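Local coordinates for protein ribosomal RNA methyltransferase, putative (Plasmodium falciparum, PDB 2PLW) that probably transfers methyl groups from S-adenosylmethionine to the 2'-hydroxyl of uridine in ribosomal RNA, at residues I144-L156 with S186-G198. Residues are numbered along the deposited sequence; the frame is centred on the assembly and turned at random.
Sequences INIGGTYIVKMYL and SREIYLVCKNFLG
Y150, V152 and M154 of strand 148-155 pair antiparallel with C193, L191 and I189 of strand 188-194, each through two backbone hydrogen bonds. Beyond these pairs, L156 N donates to R187 O, and at the far end G147 N binds F196 O (2.7 Å) while F196 N binds G148 O. Water 1 joins G147 O, T149 OG1 and N195 N where both segments turn a corner.

Apolar packing separates by face. M154 CG lies 3.8 Å from I189 CD1 and its SD approaches L191, on the side covered by helices 122-143 and 160-168; C193 SG sits obliquely beside the Y150 ring. I151 meets V192 and Y190 on the other face. F196, its CG anti to the backbone N (chi1 -176°), presents its ring to I144 CG2, which stands 3.3 Å above the ring centre in a CH-pi contact; G198 N covers the opposite face.

Polar side chains cluster round K153 and E188. K153 CG lies over the rim of one Y190 ring face, 4.2 Å from its centroid, and a bend at chi3 (64°) carries NZ into a long salt bridge with E188 OE2 (4.0 Å). D113 OD1 is the stronger salt-bridge partner of K153 NZ and is hydrogen-bonded with Y190 OH. E188 CG packs on Y155 CD1 (3.4 Å), and water 2 links E188 OE2 to Y155 OH.

In this Rossmann-like methyltransferase sheet, the reversed strand 188-196 thus lays the Y190 ring across the methylenes of K153, the predicted proton acceptor, beside bound S-adenosylmethionine, while D113, and at longer range E188, probably hold K153 NZ in place.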
# COMPACT_ATOMS: atom_id res chain seq x y z
N ILE A 144 -6.20 -6.62 -5.93
CA ILE A 144 -5.68 -7.58 -4.97
C ILE A 144 -6.10 -9.01 -5.36
O ILE A 144 -7.24 -9.24 -5.75
CB ILE A 144 -6.12 -7.26 -3.51
CG1 ILE A 144 -5.28 -8.07 -2.51
CG2 ILE A 144 -7.60 -7.49 -3.29
CD1 ILE A 144 -3.98 -7.50 -2.26
N ASN A 145 -5.15 -9.93 -5.23
CA ASN A 145 -5.39 -11.35 -5.44
C ASN A 145 -6.12 -11.96 -4.25
O ASN A 145 -5.95 -11.50 -3.12
CB ASN A 145 -4.07 -12.07 -5.58
CG ASN A 145 -4.13 -13.26 -6.49
OD1 ASN A 145 -5.19 -13.64 -7.00
ND2 ASN A 145 -2.98 -13.88 -6.70
N ILE A 146 -6.95 -12.95 -4.50
CA ILE A 146 -7.56 -13.72 -3.42
C ILE A 146 -6.43 -14.26 -2.58
O ILE A 146 -5.41 -14.72 -3.11
CB ILE A 146 -8.41 -14.88 -3.97
CG1 ILE A 146 -9.63 -14.35 -4.73
CG2 ILE A 146 -8.80 -15.86 -2.85
CD1 ILE A 146 -10.59 -13.56 -3.90
N GLY A 147 -6.56 -14.10 -1.27
CA GLY A 147 -5.51 -14.57 -0.37
C GLY A 147 -4.45 -13.51 -0.11
O GLY A 147 -3.54 -13.72 0.68
N GLY A 148 -4.59 -12.36 -0.78
CA GLY A 148 -3.59 -11.32 -0.72
C GLY A 148 -3.57 -10.53 0.60
O GLY A 148 -4.54 -10.58 1.39
N THR A 149 -2.45 -9.85 0.81
CA THR A 149 -2.19 -8.98 1.98
C THR A 149 -2.25 -7.51 1.59
O THR A 149 -1.74 -7.10 0.56
CB THR A 149 -0.78 -9.30 2.60
OG1 THR A 149 -0.77 -10.65 3.07
CG2 THR A 149 -0.42 -8.37 3.77
N TYR A 150 -2.85 -6.71 2.45
CA TYR A 150 -2.97 -5.27 2.19
C TYR A 150 -2.60 -4.56 3.46
O TYR A 150 -3.18 -4.86 4.51
CB TYR A 150 -4.42 -4.98 1.85
CG TYR A 150 -4.79 -3.51 1.78
CD1 TYR A 150 -4.02 -2.60 1.03
CD2 TYR A 150 -5.99 -3.06 2.35
CE1 TYR A 150 -4.39 -1.23 0.91
CE2 TYR A 150 -6.38 -1.70 2.23
CZ TYR A 150 -5.58 -0.81 1.51
OH TYR A 150 -5.94 0.52 1.39
N ILE A 151 -1.63 -3.65 3.38
CA ILE A 151 -1.22 -2.83 4.53
C ILE A 151 -1.29 -1.37 4.15
O ILE A 151 -0.75 -0.94 3.15
CB ILE A 151 0.19 -3.22 5.03
CG1 ILE A 151 0.20 -4.71 5.35
CG2 ILE A 151 0.50 -2.38 6.27
CD1 ILE A 151 1.53 -5.22 5.86
N VAL A 152 -2.02 -0.58 4.94
CA VAL A 152 -2.22 0.82 4.57
C VAL A 152 -2.04 1.72 5.78
O VAL A 152 -2.58 1.45 6.86
CB VAL A 152 -3.59 1.04 3.88
CG1 VAL A 152 -4.76 0.58 4.78
CG2 VAL A 152 -3.77 2.50 3.42
N LYS A 153 -1.27 2.78 5.59
CA LYS A 153 -1.07 3.77 6.65
C LYS A 153 -2.22 4.78 6.73
O LYS A 153 -2.82 5.14 5.71
CB LYS A 153 0.27 4.50 6.46
CG LYS A 153 0.69 5.37 7.64
CD LYS A 153 2.07 5.98 7.41
CE LYS A 153 2.20 6.93 6.26
NZ LYS A 153 3.63 7.35 6.08
N MET A 154 -2.53 5.24 7.94
CA MET A 154 -3.43 6.39 8.07
C MET A 154 -3.15 7.11 9.37
O MET A 154 -2.51 6.53 10.28
CB MET A 154 -4.90 5.96 8.03
CG MET A 154 -5.38 5.23 9.28
SD MET A 154 -7.17 4.94 9.29
CE MET A 154 -7.80 6.61 9.04
N TYR A 155 -3.62 8.36 9.46
CA TYR A 155 -3.62 9.07 10.76
C TYR A 155 -4.69 8.47 11.64
O TYR A 155 -5.87 8.46 11.26
CB TYR A 155 -3.85 10.58 10.61
CG TYR A 155 -2.65 11.29 10.03
CD1 TYR A 155 -1.42 11.28 10.69
CD2 TYR A 155 -2.73 11.95 8.80
CE1 TYR A 155 -0.31 11.92 10.14
CE2 TYR A 155 -1.63 12.58 8.24
CZ TYR A 155 -0.42 12.56 8.92
OH TYR A 155 0.67 13.19 8.39
N LEU A 156 -4.29 7.98 12.81
CA LEU A 156 -5.23 7.41 13.76
C LEU A 156 -6.21 8.47 14.22
O LEU A 156 -5.85 9.63 14.46
CB LEU A 156 -4.50 6.83 14.97
CG LEU A 156 -5.34 6.25 16.13
CD1 LEU A 156 -5.99 4.93 15.80
CD2 LEU A 156 -4.48 6.06 17.38
N SER A 186 -0.82 14.25 15.54
CA SER A 186 -1.28 13.37 14.48
C SER A 186 -0.43 12.08 14.47
O SER A 186 0.61 12.01 13.81
CB SER A 186 -1.20 14.11 13.13
OG SER A 186 -2.47 14.18 12.49
N ARG A 187 -0.88 11.09 15.25
CA ARG A 187 -0.27 9.74 15.30
C ARG A 187 -0.69 8.89 14.09
O ARG A 187 -1.82 9.02 13.60
CB ARG A 187 -0.70 9.02 16.58
CG ARG A 187 0.02 9.43 17.86
CD ARG A 187 -0.98 9.53 18.98
NE ARG A 187 -1.25 8.27 19.66
CZ ARG A 187 -2.43 7.95 20.21
NH1 ARG A 187 -2.58 6.79 20.83
NH2 ARG A 187 -3.47 8.79 20.12
N GLU A 188 0.20 8.02 13.64
CA GLU A 188 -0.06 7.15 12.48
C GLU A 188 -0.06 5.68 12.85
O GLU A 188 0.68 5.24 13.74
CB GLU A 188 0.97 7.38 11.39
CG GLU A 188 0.70 8.61 10.55
CD GLU A 188 1.84 8.92 9.62
OE1 GLU A 188 2.98 8.47 9.89
OE2 GLU A 188 1.61 9.63 8.60
N ILE A 189 -0.89 4.91 12.16
CA ILE A 189 -0.96 3.47 12.38
C ILE A 189 -0.99 2.84 11.00
O ILE A 189 -1.18 3.55 10.01
CB ILE A 189 -2.24 3.02 13.16
CG1 ILE A 189 -3.54 3.55 12.51
CG2 ILE A 189 -2.18 3.45 14.65
CD1 ILE A 189 -4.25 2.51 11.66
N TYR A 190 -0.77 1.53 10.96
CA TYR A 190 -1.04 0.76 9.75
C TYR A 190 -2.18 -0.20 10.02
O TYR A 190 -2.25 -0.79 11.09
CB TYR A 190 0.21 -0.01 9.30
CG TYR A 190 1.34 0.87 8.84
CD1 TYR A 190 1.44 1.30 7.51
CD2 TYR A 190 2.34 1.27 9.75
CE1 TYR A 190 2.49 2.09 7.08
CE2 TYR A 190 3.40 2.08 9.32
CZ TYR A 190 3.46 2.49 8.00
OH TYR A 190 4.53 3.28 7.61
N LEU A 191 -3.08 -0.34 9.04
CA LEU A 191 -4.08 -1.40 9.07
C LEU A 191 -3.49 -2.56 8.26
O LEU A 191 -3.18 -2.39 7.09
CB LEU A 191 -5.41 -0.93 8.48
CG LEU A 191 -6.07 0.25 9.22
CD1 LEU A 191 -7.07 1.00 8.30
CD2 LEU A 191 -6.73 -0.21 10.50
N VAL A 192 -3.27 -3.67 8.93
CA VAL A 192 -2.67 -4.87 8.34
C VAL A 192 -3.76 -5.89 8.05
O VAL A 192 -4.41 -6.41 8.97
CB VAL A 192 -1.60 -5.48 9.29
CG1 VAL A 192 -0.97 -6.71 8.64
CG2 VAL A 192 -0.55 -4.46 9.57
N CYS A 193 -3.97 -6.20 6.76
CA CYS A 193 -5.09 -7.01 6.37
C CYS A 193 -4.58 -8.26 5.69
O CYS A 193 -3.85 -8.18 4.70
CB CYS A 193 -5.96 -6.23 5.36
SG CYS A 193 -6.42 -4.57 5.95
N LYS A 194 -5.00 -9.40 6.22
CA LYS A 194 -4.54 -10.69 5.76
C LYS A 194 -5.64 -11.55 5.20
O LYS A 194 -6.73 -11.68 5.78
CB LYS A 194 -3.82 -11.41 6.91
CG LYS A 194 -2.73 -10.54 7.57
CD LYS A 194 -1.37 -10.64 6.87
CE LYS A 194 -0.59 -11.91 7.24
NZ LYS A 194 0.17 -11.83 8.55
N ASN A 195 -5.34 -12.14 4.04
CA ASN A 195 -6.14 -13.14 3.36
C ASN A 195 -7.41 -12.51 2.79
O ASN A 195 -8.52 -12.68 3.30
CB ASN A 195 -6.38 -14.38 4.27
CG ASN A 195 -6.99 -15.54 3.51
OD1 ASN A 195 -6.89 -15.63 2.29
ND2 ASN A 195 -7.61 -16.47 4.25
N PHE A 196 -7.21 -11.80 1.67
CA PHE A 196 -8.34 -11.23 0.95
C PHE A 196 -9.31 -12.33 0.54
O PHE A 196 -8.93 -13.27 -0.16
CB PHE A 196 -7.85 -10.50 -0.30
CG PHE A 196 -8.98 -9.80 -1.05
CD1 PHE A 196 -9.60 -8.69 -0.49
CD2 PHE A 196 -9.42 -10.26 -2.30
CE1 PHE A 196 -10.64 -8.01 -1.18
CE2 PHE A 196 -10.45 -9.62 -2.99
CZ PHE A 196 -11.07 -8.49 -2.43
N LEU A 197 -10.57 -12.16 0.93
CA LEU A 197 -11.63 -13.11 0.59
C LEU A 197 -12.69 -12.53 -0.34
O LEU A 197 -13.60 -13.25 -0.75
CB LEU A 197 -12.32 -13.63 1.86
CG LEU A 197 -11.41 -14.33 2.87
CD1 LEU A 197 -12.13 -14.55 4.19
CD2 LEU A 197 -10.83 -15.59 2.31
N GLY A 198 -12.60 -11.24 -0.66
CA GLY A 198 -13.70 -10.56 -1.37
C GLY A 198 -14.84 -10.25 -0.41
O GLY A 198 -14.77 -10.57 0.79
O HOH W 1 -2.65 -12.57 3.07
O HOH W 2 2.79 11.39 7.34